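Local coordinates for vitamin B12-binding protein (Vibrio cholerae O395, PDB 5YSC) that binds vitamin B12 in the periplasm and probably delivers it to the membrane subunit BtuC of the BtuCDF ABC transporter, at residues I82-G87 and S106-L111; R156-L161 and Q209-S214; I166-Q171 and P194-S199; H173-V178 and W246-T251; W240-D245 and V258-T263. All coordinates share one frame; numbering follows the deposited sequence.

Contact 1. Residues I82-G87 and S106-L111; sequences IAWPAG and SQTKTL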
# COMPACT_ATOMS: atom_id res chain seq x y z
N ILE A 82 -14.10 -8.26 3.36
CA ILE A 82 -12.91 -8.08 2.56
C ILE A 82 -11.72 -7.99 3.49
O ILE A 82 -11.54 -6.98 4.17
CB ILE A 82 -12.98 -6.83 1.67
CG1 ILE A 82 -14.28 -6.81 0.87
CG2 ILE A 82 -11.79 -6.82 0.76
CD1 ILE A 82 -14.47 -5.49 0.15
N ALA A 83 -10.94 -9.06 3.55
CA ALA A 83 -9.85 -9.15 4.51
C ALA A 83 -8.51 -8.80 3.90
O ALA A 83 -8.29 -8.89 2.71
CB ALA A 83 -9.76 -10.56 5.10
N TRP A 84 -7.59 -8.43 4.78
CA TRP A 84 -6.22 -8.12 4.44
C TRP A 84 -5.30 -9.06 5.21
O TRP A 84 -4.78 -8.70 6.28
CB TRP A 84 -5.91 -6.68 4.76
CG TRP A 84 -4.54 -6.22 4.49
CD1 TRP A 84 -3.68 -6.66 3.50
CD2 TRP A 84 -3.84 -5.20 5.21
NE1 TRP A 84 -2.51 -5.98 3.58
CE2 TRP A 84 -2.57 -5.08 4.62
CE3 TRP A 84 -4.18 -4.37 6.28
CZ2 TRP A 84 -1.61 -4.15 5.09
CZ3 TRP A 84 -3.22 -3.45 6.76
CH2 TRP A 84 -1.95 -3.36 6.16
N PRO A 85 -5.11 -10.27 4.72
CA PRO A 85 -4.26 -11.23 5.46
C PRO A 85 -2.92 -10.67 5.88
O PRO A 85 -2.44 -10.94 6.99
CB PRO A 85 -4.12 -12.38 4.47
CG PRO A 85 -5.29 -12.33 3.62
CD PRO A 85 -5.65 -10.86 3.48
N ALA A 86 -2.29 -9.85 5.03
CA ALA A 86 -0.94 -9.39 5.35
C ALA A 86 -0.92 -8.49 6.56
O ALA A 86 0.12 -8.44 7.25
CB ALA A 86 -0.31 -8.70 4.13
N GLY A 87 -2.02 -7.81 6.88
CA GLY A 87 -2.03 -6.82 7.93
C GLY A 87 -3.01 -7.06 9.07
O GLY A 87 -2.92 -6.41 10.12
N SER A 106 -7.72 -10.34 0.32
CA SER A 106 -6.99 -9.44 -0.57
C SER A 106 -5.49 -9.70 -0.50
O SER A 106 -4.86 -9.41 0.54
CB SER A 106 -7.31 -8.00 -0.20
OG SER A 106 -6.63 -7.08 -1.04
N GLN A 107 -4.90 -10.07 -1.63
CA GLN A 107 -3.46 -10.29 -1.71
C GLN A 107 -2.79 -8.99 -2.16
O GLN A 107 -3.28 -8.33 -3.08
CB GLN A 107 -3.13 -11.42 -2.68
CG GLN A 107 -3.80 -12.72 -2.31
CD GLN A 107 -3.07 -13.42 -1.17
OE1 GLN A 107 -2.93 -12.87 -0.06
NE2 GLN A 107 -2.55 -14.63 -1.46
N THR A 108 -1.67 -8.67 -1.52
CA THR A 108 -1.12 -7.32 -1.55
C THR A 108 0.40 -7.30 -1.72
O THR A 108 1.12 -6.63 -0.99
CB THR A 108 -1.56 -6.62 -0.25
OG1 THR A 108 -1.18 -7.44 0.87
CG2 THR A 108 -3.09 -6.42 -0.22
N LYS A 109 0.89 -7.98 -2.76
CA LYS A 109 2.32 -8.01 -3.04
C LYS A 109 2.76 -7.37 -4.36
O LYS A 109 3.79 -6.71 -4.41
CB LYS A 109 2.85 -9.44 -2.99
CG LYS A 109 4.36 -9.54 -3.07
CD LYS A 109 4.81 -10.92 -3.46
CE LYS A 109 5.79 -11.48 -2.45
NZ LYS A 109 5.53 -10.96 -1.08
N THR A 110 1.99 -7.58 -5.42
CA THR A 110 2.34 -7.10 -6.75
C THR A 110 1.36 -6.04 -7.22
O THR A 110 0.25 -5.91 -6.72
CB THR A 110 2.33 -8.23 -7.79
OG1 THR A 110 0.98 -8.58 -8.08
CG2 THR A 110 3.07 -9.43 -7.29
N LEU A 111 1.79 -5.33 -8.28
CA LEU A 111 0.93 -4.30 -8.89
C LEU A 111 -0.21 -4.92 -9.67
O LEU A 111 -1.34 -4.43 -9.64
CB LEU A 111 1.76 -3.40 -9.81
CG LEU A 111 2.66 -2.44 -9.05
CD1 LEU A 111 3.76 -1.98 -9.96
CD2 LEU A 111 1.85 -1.23 -8.48
O HOH W 1 0.29 -5.38 2.12
O HOH W 2 -2.73 -9.54 2.08
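At the carboxy-terminal edge of the parallel sheet in the N-terminal lobe, where the loop after strand 80-83 enters the cyanocobalamin pocket, residues Ala-83 to Ala-86 meet Ser-106 to Thr-108, which follow an outermost strand, 103-105. Sheet pairing ends here: Ser-106 N donates to Ala-83 O over 2.9 Å with an N-H...O angle of 161°. Beyond it the backbones diverge and water takes over. One water accepts from Ala-86 N, donates to Ser-106 O over 2.6 Å, and is also bonded to Thr-108 OG1, tying both loops together at three points. Ser-106 OG turns from the contact to Asn-117 and His-29.

The Trp-84 indole and the Thr-108 side chain cross at about a right angle. The ring carries the backbone of Gly-87 over one face, its N 3.5 Å above the plane, and stacks edge-to-face with His-29. Ala-86 O makes a weak hydrogen bond to cyanocobalamin. Pro-85 CD rests 3.4 Å from Ser-106 O. Thr-108 OG1 lies between its own backbone N and carbonyl carbon (chi1 53°), which brings it to the indole edge, near the ring plane and 3.6 Å from Ala-86 CB. A second water completes the join, accepting from Trp-84 NE1 at 3.2 Å and lying 2.8 Å from Thr-108 OG1.

Contact 2. Residues R156-L161 and Q209-S214; sequences RYFYQL and QVIFTS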
# COMPACT_ATOMS: atom_id res chain seq x y z
N ARG A 156 19.77 2.34 -6.07
CA ARG A 156 19.67 1.82 -4.71
C ARG A 156 18.99 2.84 -3.81
O ARG A 156 19.52 3.92 -3.58
CB ARG A 156 21.07 1.47 -4.18
CG ARG A 156 21.79 0.47 -5.08
CD ARG A 156 23.27 0.29 -4.69
NE ARG A 156 23.37 -0.16 -3.31
CZ ARG A 156 23.86 0.54 -2.30
NH1 ARG A 156 24.38 1.75 -2.49
NH2 ARG A 156 23.86 -0.00 -1.08
N TYR A 157 17.84 2.47 -3.26
CA TYR A 157 17.07 3.38 -2.42
C TYR A 157 16.88 2.82 -1.01
O TYR A 157 16.94 1.62 -0.75
CB TYR A 157 15.68 3.69 -3.06
CG TYR A 157 14.73 2.54 -2.97
CD1 TYR A 157 14.69 1.56 -3.95
CD2 TYR A 157 13.89 2.40 -1.86
CE1 TYR A 157 13.83 0.47 -3.85
CE2 TYR A 157 13.05 1.32 -1.74
CZ TYR A 157 13.02 0.36 -2.76
OH TYR A 157 12.21 -0.74 -2.68
N PHE A 158 16.66 3.76 -0.10
CA PHE A 158 16.16 3.51 1.24
C PHE A 158 14.78 4.14 1.35
O PHE A 158 14.64 5.32 1.04
CB PHE A 158 17.14 4.13 2.23
CG PHE A 158 16.66 4.11 3.64
CD1 PHE A 158 16.18 2.95 4.22
CD2 PHE A 158 16.71 5.27 4.41
CE1 PHE A 158 15.76 2.93 5.54
CE2 PHE A 158 16.26 5.26 5.71
CZ PHE A 158 15.78 4.09 6.27
N TYR A 159 13.77 3.37 1.79
CA TYR A 159 12.44 3.93 2.08
C TYR A 159 12.10 3.77 3.55
O TYR A 159 11.92 2.64 4.04
CB TYR A 159 11.34 3.28 1.23
CG TYR A 159 9.95 3.80 1.60
CD1 TYR A 159 9.71 5.16 1.74
CD2 TYR A 159 8.91 2.93 1.81
CE1 TYR A 159 8.45 5.63 2.08
CE2 TYR A 159 7.64 3.38 2.14
CZ TYR A 159 7.42 4.72 2.29
OH TYR A 159 6.17 5.17 2.63
N GLN A 160 11.99 4.91 4.21
CA GLN A 160 11.68 5.04 5.62
C GLN A 160 10.17 5.15 5.87
O GLN A 160 9.52 6.08 5.36
CB GLN A 160 12.39 6.31 6.08
CG GLN A 160 12.65 6.39 7.49
CD GLN A 160 13.57 7.53 7.79
OE1 GLN A 160 13.99 8.30 6.90
NE2 GLN A 160 13.93 7.64 9.05
N LEU A 161 9.61 4.25 6.68
CA LEU A 161 8.23 4.37 7.12
C LEU A 161 8.05 5.30 8.32
O LEU A 161 6.94 5.80 8.56
CB LEU A 161 7.68 2.99 7.49
CG LEU A 161 7.49 2.01 6.35
CD1 LEU A 161 7.01 0.72 6.95
CD2 LEU A 161 6.46 2.51 5.33
N GLN A 209 21.57 5.59 -2.64
CA GLN A 209 21.63 6.69 -3.61
C GLN A 209 20.48 7.68 -3.39
O GLN A 209 20.66 8.89 -3.59
CB GLN A 209 21.58 6.13 -5.02
CG GLN A 209 22.88 5.48 -5.44
CD GLN A 209 22.74 4.77 -6.75
OE1 GLN A 209 22.20 3.67 -6.83
NE2 GLN A 209 23.20 5.41 -7.81
N VAL A 210 19.33 7.18 -2.96
CA VAL A 210 18.12 7.97 -2.73
C VAL A 210 17.54 7.55 -1.38
O VAL A 210 17.54 6.36 -1.05
CB VAL A 210 17.07 7.73 -3.83
CG1 VAL A 210 15.83 8.51 -3.50
CG2 VAL A 210 17.60 8.12 -5.20
N ILE A 211 17.06 8.52 -0.60
CA ILE A 211 16.27 8.27 0.60
C ILE A 211 14.85 8.79 0.38
O ILE A 211 14.66 9.96 0.05
CB ILE A 211 16.90 8.92 1.83
CG1 ILE A 211 18.24 8.23 2.13
CG2 ILE A 211 15.97 8.79 3.02
CD1 ILE A 211 19.10 8.92 3.19
N PHE A 212 13.87 7.91 0.58
CA PHE A 212 12.47 8.28 0.57
C PHE A 212 11.91 8.29 1.98
O PHE A 212 12.21 7.40 2.79
CB PHE A 212 11.66 7.30 -0.29
CG PHE A 212 11.93 7.43 -1.77
CD1 PHE A 212 11.74 8.63 -2.43
CD2 PHE A 212 12.44 6.36 -2.48
CE1 PHE A 212 11.98 8.72 -3.76
CE2 PHE A 212 12.71 6.45 -3.82
CZ PHE A 212 12.48 7.64 -4.47
N THR A 213 11.09 9.29 2.28
CA THR A 213 10.57 9.48 3.63
C THR A 213 9.15 10.06 3.52
O THR A 213 8.49 9.94 2.48
CB THR A 213 11.55 10.35 4.44
OG1 THR A 213 11.18 10.37 5.84
CG2 THR A 213 11.60 11.81 3.87
N SER A 214 8.67 10.69 4.60
CA SER A 214 7.32 11.23 4.68
C SER A 214 7.32 12.74 4.43
O SER A 214 8.33 13.43 4.57
CB SER A 214 6.71 10.94 6.05
OG SER A 214 7.41 11.68 7.06
O HOH W 3 5.99 7.97 2.97
O HOH W 4 13.49 11.03 7.00
O HOH W 5 9.43 8.53 7.48
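Tyr-159 and Phe-212 form the tight part of this contact: the two side chains cross at about a right angle, and ring atom CD1 of Tyr-159 comes within 3.5 Å of Phe-212 CB. On the same face Tyr-157 CB reaches Phe-212 CE2 at 4.1 Å, while Val-210 CG1 lies above one face of the Phe-212 ring, toward the rim. Phe-158 CD2 touches Ile-211 CG2 on the other face. These are the two central strands of the C-terminal lobe's parallel sheet, in 2-1-3-4 order. Their backbones are joined by Phe-158 N to Val-210 O, by Phe-212 N to Phe-158 O over a nearly straight 2.7 Å, and by Gln-160 N to Phe-212 O.

The Arg-156 end is more exposed. Gln-209 OE1 accepts a straight bond from Arg-156 N at 2.9 Å, whereas Arg-156 O takes a bent one from Gln-209 N and a weak one from Val-210 N. The other end is buried but water-mediated: a water donates to Gln-160 OE1, which also bonds Trp-224, and accepts from Thr-213 OG1 at 2.7 Å.

Contact 3. Residues I166-Q171 and P194-S199; sequences IITLAQ and PYPQVS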
# COMPACT_ATOMS: atom_id res chain seq x y z
N ILE A 166 13.32 3.89 13.22
CA ILE A 166 13.42 3.72 11.77
C ILE A 166 12.91 2.33 11.43
O ILE A 166 13.57 1.33 11.74
CB ILE A 166 14.86 3.92 11.27
CG1 ILE A 166 15.43 5.26 11.78
CG2 ILE A 166 14.88 3.91 9.78
CD1 ILE A 166 16.95 5.38 11.60
N ILE A 167 11.73 2.25 10.81
CA ILE A 167 11.20 1.02 10.23
C ILE A 167 11.26 1.16 8.72
O ILE A 167 10.94 2.22 8.17
CB ILE A 167 9.75 0.75 10.68
CG1 ILE A 167 9.62 0.82 12.20
CG2 ILE A 167 9.29 -0.60 10.19
CD1 ILE A 167 10.43 -0.17 12.91
N THR A 168 11.65 0.08 8.06
CA THR A 168 11.74 0.06 6.61
C THR A 168 11.09 -1.24 6.15
O THR A 168 10.39 -1.92 6.91
CB THR A 168 13.21 0.21 6.15
OG1 THR A 168 13.26 0.42 4.73
CG2 THR A 168 14.06 -1.02 6.48
N LEU A 169 11.29 -1.56 4.88
CA LEU A 169 10.68 -2.70 4.24
C LEU A 169 11.77 -3.64 3.75
O LEU A 169 12.93 -3.24 3.59
CB LEU A 169 9.80 -2.28 3.05
CG LEU A 169 10.42 -1.89 1.70
CD1 LEU A 169 9.31 -1.57 0.70
CD2 LEU A 169 11.36 -0.71 1.84
N ALA A 170 11.37 -4.87 3.44
CA ALA A 170 12.31 -5.93 3.08
C ALA A 170 11.57 -7.11 2.45
O ALA A 170 10.34 -7.14 2.39
CB ALA A 170 13.10 -6.39 4.32
N GLN A 171 12.34 -8.06 1.94
CA GLN A 171 11.82 -9.34 1.46
C GLN A 171 10.78 -9.21 0.36
O GLN A 171 9.97 -10.13 0.15
CB GLN A 171 11.22 -10.15 2.62
CG GLN A 171 12.18 -10.41 3.74
CD GLN A 171 11.60 -11.33 4.78
OE1 GLN A 171 10.44 -11.74 4.69
NE2 GLN A 171 12.40 -11.65 5.78
N PRO A 194 10.14 -8.89 7.30
CA PRO A 194 9.63 -8.05 6.20
C PRO A 194 9.64 -6.56 6.48
O PRO A 194 9.76 -5.77 5.53
CB PRO A 194 8.19 -8.56 6.02
CG PRO A 194 7.87 -9.31 7.26
CD PRO A 194 9.15 -9.90 7.72
N TYR A 195 9.52 -6.12 7.72
CA TYR A 195 9.53 -4.69 8.03
C TYR A 195 10.50 -4.46 9.18
O TYR A 195 10.09 -4.17 10.31
CB TYR A 195 8.13 -4.19 8.35
CG TYR A 195 7.27 -4.37 7.14
CD1 TYR A 195 7.27 -3.43 6.11
CD2 TYR A 195 6.50 -5.50 6.98
CE1 TYR A 195 6.53 -3.63 4.95
CE2 TYR A 195 5.76 -5.73 5.84
CZ TYR A 195 5.76 -4.78 4.82
OH TYR A 195 4.98 -5.00 3.71
N PRO A 196 11.80 -4.52 8.89
CA PRO A 196 12.79 -4.43 9.96
C PRO A 196 12.94 -3.05 10.54
O PRO A 196 12.82 -2.03 9.85
CB PRO A 196 14.08 -4.86 9.27
CG PRO A 196 13.87 -4.54 7.86
CD PRO A 196 12.42 -4.70 7.58
N GLN A 197 13.26 -3.02 11.82
CA GLN A 197 13.74 -1.81 12.46
C GLN A 197 15.24 -1.75 12.20
O GLN A 197 15.93 -2.75 12.34
CB GLN A 197 13.45 -1.86 13.96
CG GLN A 197 13.71 -0.57 14.68
CD GLN A 197 13.36 -0.65 16.14
OE1 GLN A 197 12.34 -1.21 16.52
NE2 GLN A 197 14.22 -0.10 16.98
N VAL A 198 15.73 -0.58 11.81
CA VAL A 198 17.13 -0.42 11.44
C VAL A 198 17.71 0.77 12.19
O VAL A 198 17.01 1.73 12.52
CB VAL A 198 17.32 -0.24 9.91
CG1 VAL A 198 16.84 -1.48 9.14
CG2 VAL A 198 16.62 1.05 9.43
N SER A 199 19.02 0.72 12.44
CA SER A 199 19.72 1.79 13.12
C SER A 199 20.23 2.82 12.11
O SER A 199 20.41 2.52 10.93
CB SER A 199 20.90 1.23 13.92
OG SER A 199 21.96 0.90 13.04
O HOH W 6 16.04 2.76 14.58
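Two backbone hydrogen bonds join residues 166-168 to residues 196-198: Val-198 N donates to Ile-166 O over 2.9 Å, and Thr-168 N to Pro-196 O over 3.0 Å. CA-H...O contacts flank them, Gln-197 CA lying 3.2 Å from Ile-166 O. A water accepts from Ile-166 N and donates to Val-198 O.

Apolar contacts fall on two faces. On one, the Ile-166 and Val-198 side chains cross at about a right angle with their CG2 methyls 3.4 Å apart, closer than usual van der Waals contact. On the other, Ile-167 CD1 packs 3.6 Å from Gln-197 CB. Farther along, Pro-196 sets CG against Thr-168 CG2 and CD 3.7 Å from Ala-170 CB, while Tyr-195 CE1 meets Leu-169 CB.

Polar side-chain ends find partners outside the two segments: Thr-168 OG1 bonds Tyr-159 O of strand 155-159, and Tyr-195 OH bonds Trp-174 O. The arrangement is a short, weakly bonded antiparallel pairing outside the main parallel sheet of the C-terminal lobe, bringing Tyr-195 to the cyanocobalamin pocket.

Contact 4. Residues H173-V178 and W246-T251; sequences HWPSEV and WLNRPT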
# COMPACT_ATOMS: atom_id res chain seq x y z
N HIS A 173 8.21 -7.44 0.24
CA HIS A 173 6.88 -7.14 0.73
C HIS A 173 6.48 -5.72 0.34
O HIS A 173 7.33 -4.86 0.05
CB HIS A 173 6.81 -7.30 2.24
CG HIS A 173 6.80 -8.73 2.66
ND1 HIS A 173 5.87 -9.26 3.51
CD2 HIS A 173 7.61 -9.76 2.30
CE1 HIS A 173 6.11 -10.55 3.69
NE2 HIS A 173 7.17 -10.88 2.97
N TRP A 174 5.17 -5.49 0.37
CA TRP A 174 4.63 -4.23 -0.09
C TRP A 174 5.20 -3.06 0.70
O TRP A 174 5.26 -3.10 1.93
CB TRP A 174 3.12 -4.26 0.03
CG TRP A 174 2.51 -3.10 -0.65
CD1 TRP A 174 2.13 -1.91 -0.09
CD2 TRP A 174 2.27 -2.99 -2.05
NE1 TRP A 174 1.66 -1.07 -1.08
CE2 TRP A 174 1.72 -1.72 -2.28
CE3 TRP A 174 2.45 -3.85 -3.14
CZ2 TRP A 174 1.37 -1.28 -3.56
CZ3 TRP A 174 2.08 -3.41 -4.40
CH2 TRP A 174 1.55 -2.14 -4.59
N PRO A 175 5.56 -1.94 0.03
CA PRO A 175 5.45 -1.58 -1.38
C PRO A 175 6.70 -1.81 -2.23
O PRO A 175 6.94 -1.07 -3.23
CB PRO A 175 5.15 -0.09 -1.29
CG PRO A 175 5.94 0.35 -0.13
CD PRO A 175 5.82 -0.77 0.87
N SER A 176 7.45 -2.86 -1.92
CA SER A 176 8.69 -3.12 -2.67
C SER A 176 8.48 -3.10 -4.18
O SER A 176 9.29 -2.53 -4.93
CB SER A 176 9.29 -4.47 -2.24
OG SER A 176 9.76 -4.40 -0.91
N GLU A 177 7.41 -3.72 -4.65
CA GLU A 177 7.13 -3.87 -6.07
C GLU A 177 6.93 -2.53 -6.78
O GLU A 177 7.16 -2.41 -7.98
CB GLU A 177 5.89 -4.73 -6.20
CG GLU A 177 5.73 -5.39 -7.48
CD GLU A 177 6.36 -6.74 -7.45
OE1 GLU A 177 7.48 -6.83 -6.91
OE2 GLU A 177 5.71 -7.69 -7.93
N VAL A 178 6.44 -1.51 -6.08
CA VAL A 178 6.31 -0.20 -6.70
C VAL A 178 7.68 0.30 -7.16
O VAL A 178 7.84 0.79 -8.29
CB VAL A 178 5.68 0.80 -5.71
CG1 VAL A 178 5.72 2.18 -6.30
CG2 VAL A 178 4.24 0.35 -5.38
N TRP A 246 -0.89 6.74 -1.27
CA TRP A 246 -0.82 6.12 -2.59
C TRP A 246 0.04 4.88 -2.56
O TRP A 246 -0.23 3.90 -3.27
CB TRP A 246 -0.21 7.08 -3.61
CG TRP A 246 -0.92 8.38 -3.83
CD1 TRP A 246 -2.22 8.72 -3.50
CD2 TRP A 246 -0.36 9.52 -4.45
NE1 TRP A 246 -2.47 10.02 -3.89
CE2 TRP A 246 -1.34 10.54 -4.45
CE3 TRP A 246 0.89 9.80 -4.99
CZ2 TRP A 246 -1.12 11.77 -5.00
CZ3 TRP A 246 1.14 11.06 -5.51
CH2 TRP A 246 0.14 12.04 -5.50
N LEU A 247 1.14 4.97 -1.82
CA LEU A 247 2.23 4.02 -1.90
C LEU A 247 1.96 2.79 -1.06
O LEU A 247 2.09 1.67 -1.55
CB LEU A 247 3.50 4.72 -1.44
CG LEU A 247 4.72 3.81 -1.44
CD1 LEU A 247 5.14 3.32 -2.83
CD2 LEU A 247 5.83 4.52 -0.72
N ASN A 248 1.53 3.00 0.16
CA ASN A 248 1.49 1.92 1.14
C ASN A 248 0.16 1.18 1.18
O ASN A 248 0.06 0.15 1.86
CB ASN A 248 1.87 2.48 2.49
CG ASN A 248 3.33 2.93 2.52
OD1 ASN A 248 4.15 2.38 1.80
ND2 ASN A 248 3.65 3.91 3.33
N ARG A 249 -0.84 1.66 0.45
CA ARG A 249 -2.08 0.94 0.19
C ARG A 249 -2.12 0.49 -1.26
O ARG A 249 -2.01 1.34 -2.15
CB ARG A 249 -3.31 1.83 0.43
CG ARG A 249 -3.36 2.60 1.69
CD ARG A 249 -4.51 3.57 1.65
NE ARG A 249 -4.48 4.47 2.77
CZ ARG A 249 -5.48 5.29 3.07
NH1 ARG A 249 -6.58 5.26 2.33
NH2 ARG A 249 -5.40 6.08 4.13
N PRO A 250 -2.38 -0.76 -1.56
CA PRO A 250 -2.50 -1.17 -2.96
C PRO A 250 -3.88 -0.92 -3.53
O PRO A 250 -4.85 -1.61 -3.20
CB PRO A 250 -2.18 -2.67 -2.92
CG PRO A 250 -1.60 -2.92 -1.60
CD PRO A 250 -2.14 -1.91 -0.67
N THR A 251 -3.98 0.15 -4.35
CA THR A 251 -5.25 0.71 -4.79
C THR A 251 -5.04 1.30 -6.17
O THR A 251 -3.91 1.35 -6.67
CB THR A 251 -5.73 1.87 -3.90
OG1 THR A 251 -4.86 2.97 -4.16
CG2 THR A 251 -5.61 1.54 -2.43
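Leu-247 O accepts the indole N-H of Trp-174, with NE1 2.8 Å away. NE1 lies in the carbonyl plane on a lone pair, yet the oxygen sits 31° out of the indole plane and the N-H...O angle is 131°, making this a short but bent bond.

The indole is held on both faces. Pro-250 CG stands over one in a CH-pi contact, 3.8 Å from the centroid of the five-membered ring, the two side chains sliding past each other in opposite directions. Pro-175 CB lies over the opposite face toward the rim. With a cis peptide bond before it, Pro-175 folds back beside the tryptophan and crosses Leu-247 at about a right angle, Pro-175 CB 3.7 Å from Leu-247 CD1. The same Leu-247 CD1 meets Val-178 CG1 at 3.7 Å. Asn-248 OD1 approaches Pro-175 CG at 3.3 Å, while its ND2 bonds Tyr-159 OH.

In the cyanocobalamin pocket, Arg-249 bonds the ligand through NE and forms salt bridges with Glu-32 and Asp-51. This buried contact joins the start of helix 176-181 to the end of helix 244-248, with helix 254-267 against Trp-174 and Val-178, strand 155-159 against Pro-175 and Leu-247, and helix 28-36 against Pro-250.

Contact 5. Residues W240-D245 and V258-T263; sequences WALNAD and VEQVCT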
# COMPACT_ATOMS: atom_id res chain seq x y z
N TRP A 240 13.59 12.62 -0.51
CA TRP A 240 12.28 13.06 -0.96
C TRP A 240 11.17 12.38 -0.17
O TRP A 240 11.26 11.21 0.20
CB TRP A 240 12.07 12.77 -2.44
CG TRP A 240 12.98 13.50 -3.36
CD1 TRP A 240 13.06 14.85 -3.50
CD2 TRP A 240 13.89 12.94 -4.33
NE1 TRP A 240 13.97 15.17 -4.49
CE2 TRP A 240 14.49 14.02 -5.01
CE3 TRP A 240 14.25 11.63 -4.70
CZ2 TRP A 240 15.43 13.83 -6.04
CZ3 TRP A 240 15.17 11.44 -5.71
CH2 TRP A 240 15.75 12.54 -6.37
N ALA A 241 10.10 13.13 0.07
CA ALA A 241 8.88 12.54 0.59
C ALA A 241 8.11 11.82 -0.49
O ALA A 241 8.06 12.28 -1.62
CB ALA A 241 7.98 13.61 1.17
N LEU A 242 7.44 10.72 -0.10
CA LEU A 242 6.48 10.03 -0.94
C LEU A 242 5.12 10.11 -0.27
O LEU A 242 5.03 10.15 0.96
CB LEU A 242 6.87 8.57 -1.16
CG LEU A 242 8.19 8.41 -1.92
CD1 LEU A 242 8.60 6.94 -1.98
CD2 LEU A 242 8.13 9.01 -3.33
N ASN A 243 4.06 10.13 -1.09
CA ASN A 243 2.70 10.08 -0.57
C ASN A 243 2.38 8.66 -0.08
O ASN A 243 2.29 7.70 -0.85
CB ASN A 243 1.73 10.55 -1.64
CG ASN A 243 0.30 10.55 -1.18
OD1 ASN A 243 -0.17 9.63 -0.55
ND2 ASN A 243 -0.41 11.60 -1.54
N ALA A 244 2.26 8.54 1.25
CA ALA A 244 2.10 7.23 1.88
C ALA A 244 0.74 6.61 1.57
O ALA A 244 0.63 5.37 1.48
CB ALA A 244 2.30 7.37 3.39
N ASP A 245 -0.30 7.43 1.39
CA ASP A 245 -1.62 6.89 1.05
C ASP A 245 -1.58 6.16 -0.30
O ASP A 245 -2.17 5.09 -0.46
CB ASP A 245 -2.65 8.01 1.01
CG ASP A 245 -2.99 8.60 2.38
OD1 ASP A 245 -2.46 8.13 3.42
OD2 ASP A 245 -3.80 9.60 2.39
N VAL A 258 3.39 5.04 -8.34
CA VAL A 258 4.31 4.62 -9.39
C VAL A 258 4.87 5.83 -10.11
O VAL A 258 6.08 5.96 -10.28
CB VAL A 258 3.62 3.65 -10.36
CG1 VAL A 258 4.48 3.43 -11.59
CG2 VAL A 258 3.39 2.31 -9.64
N GLU A 259 4.01 6.73 -10.55
CA GLU A 259 4.51 7.94 -11.21
C GLU A 259 5.48 8.71 -10.30
O GLU A 259 6.54 9.19 -10.75
CB GLU A 259 3.30 8.79 -11.65
CG GLU A 259 3.44 9.48 -12.94
CD GLU A 259 2.15 10.16 -13.37
OE1 GLU A 259 1.19 9.44 -13.77
OE2 GLU A 259 2.13 11.42 -13.34
N GLN A 260 5.13 8.89 -9.03
CA GLN A 260 5.95 9.72 -8.13
C GLN A 260 7.31 9.07 -7.92
O GLN A 260 8.35 9.72 -8.05
CB GLN A 260 5.23 9.91 -6.79
CG GLN A 260 5.95 10.86 -5.84
CD GLN A 260 5.24 11.05 -4.53
OE1 GLN A 260 4.81 10.09 -3.89
NE2 GLN A 260 5.15 12.30 -4.10
N VAL A 261 7.29 7.78 -7.58
CA VAL A 261 8.52 7.04 -7.34
C VAL A 261 9.39 7.02 -8.59
O VAL A 261 10.59 7.33 -8.53
CB VAL A 261 8.21 5.60 -6.88
CG1 VAL A 261 9.46 4.69 -6.97
CG2 VAL A 261 7.70 5.68 -5.49
N CYS A 262 8.78 6.67 -9.72
CA CYS A 262 9.50 6.53 -10.99
C CYS A 262 10.07 7.86 -11.47
O CYS A 262 11.18 7.91 -12.02
CB CYS A 262 8.57 5.96 -12.03
SG CYS A 262 8.38 4.19 -12.08
N THR A 263 9.32 8.94 -11.28
CA THR A 263 9.86 10.25 -11.64
C THR A 263 11.09 10.59 -10.81
O THR A 263 12.10 11.06 -11.34
CB THR A 263 8.79 11.33 -11.49
OG1 THR A 263 7.74 11.11 -12.44
CG2 THR A 263 9.41 12.76 -11.66
O HOH W 7 3.65 7.62 -3.38
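Gln-260 and Val-261 carry the contact from helix 254-267 to the turn holding Leu-242 and Asn-243. Gln-260 comes first: CG is anti to its backbone N (chi1 -175°) and the chain beyond is extended, reaching the turn. Its OE1 accepts from Asn-243 N at 2.9 Å, with an N-H...O angle of 169° and the donor in the amide plane on a lone pair. A water donates to the same oxygen and to Asn-243 O, making a second bridge to that residue. The aliphatic part also packs, Gln-260 CG lying 3.8 Å from Leu-242 CD2, with the two side chains crossing obliquely.

Val-261 follows, its CG2 meeting Leu-242 CD1 at 3.8 Å, with Phe-179 of helix 176-181 against both residues. Cys-262 then turns to its disulfide with Cys-182. The arrangement is a strand-to-helix connection after edge strand 239-241, with an N-capping asparagine, Asn-243, whose OD1 bonds Trp-246 N and whose backbone N bonds the glutamine side chain of a neighbouring helix, just before Asp-245, which bonds cyanocobalamin.

Contact 4, near the chain's centre, and contacts 2 and 3, well away from it, are buried; contacts 1 and 5 are partly buried. Water bridges occur in contacts 1, 2, 3 and 5. Contact 2 is regular parallel pairing, contact 3 a short antiparallel one, whereas contact 4 rests on a single bent indole bond between packed prolines and contact 5 on one side-chain amide beside a leucine-valine contact. Neighbouring strands 210-213 and 239-241 connect contacts 2 and 5, while helix 244-248 serves contacts 4 and 5. Tyr-159 OH of contact 2 meets Asn-248 ND2 of contact 4 at 2.9 Å. Contact 1, on the N-terminal sheet, touches contact 4 through Thr-108 and Trp-174. All five include residues of the cyanocobalamin pocket.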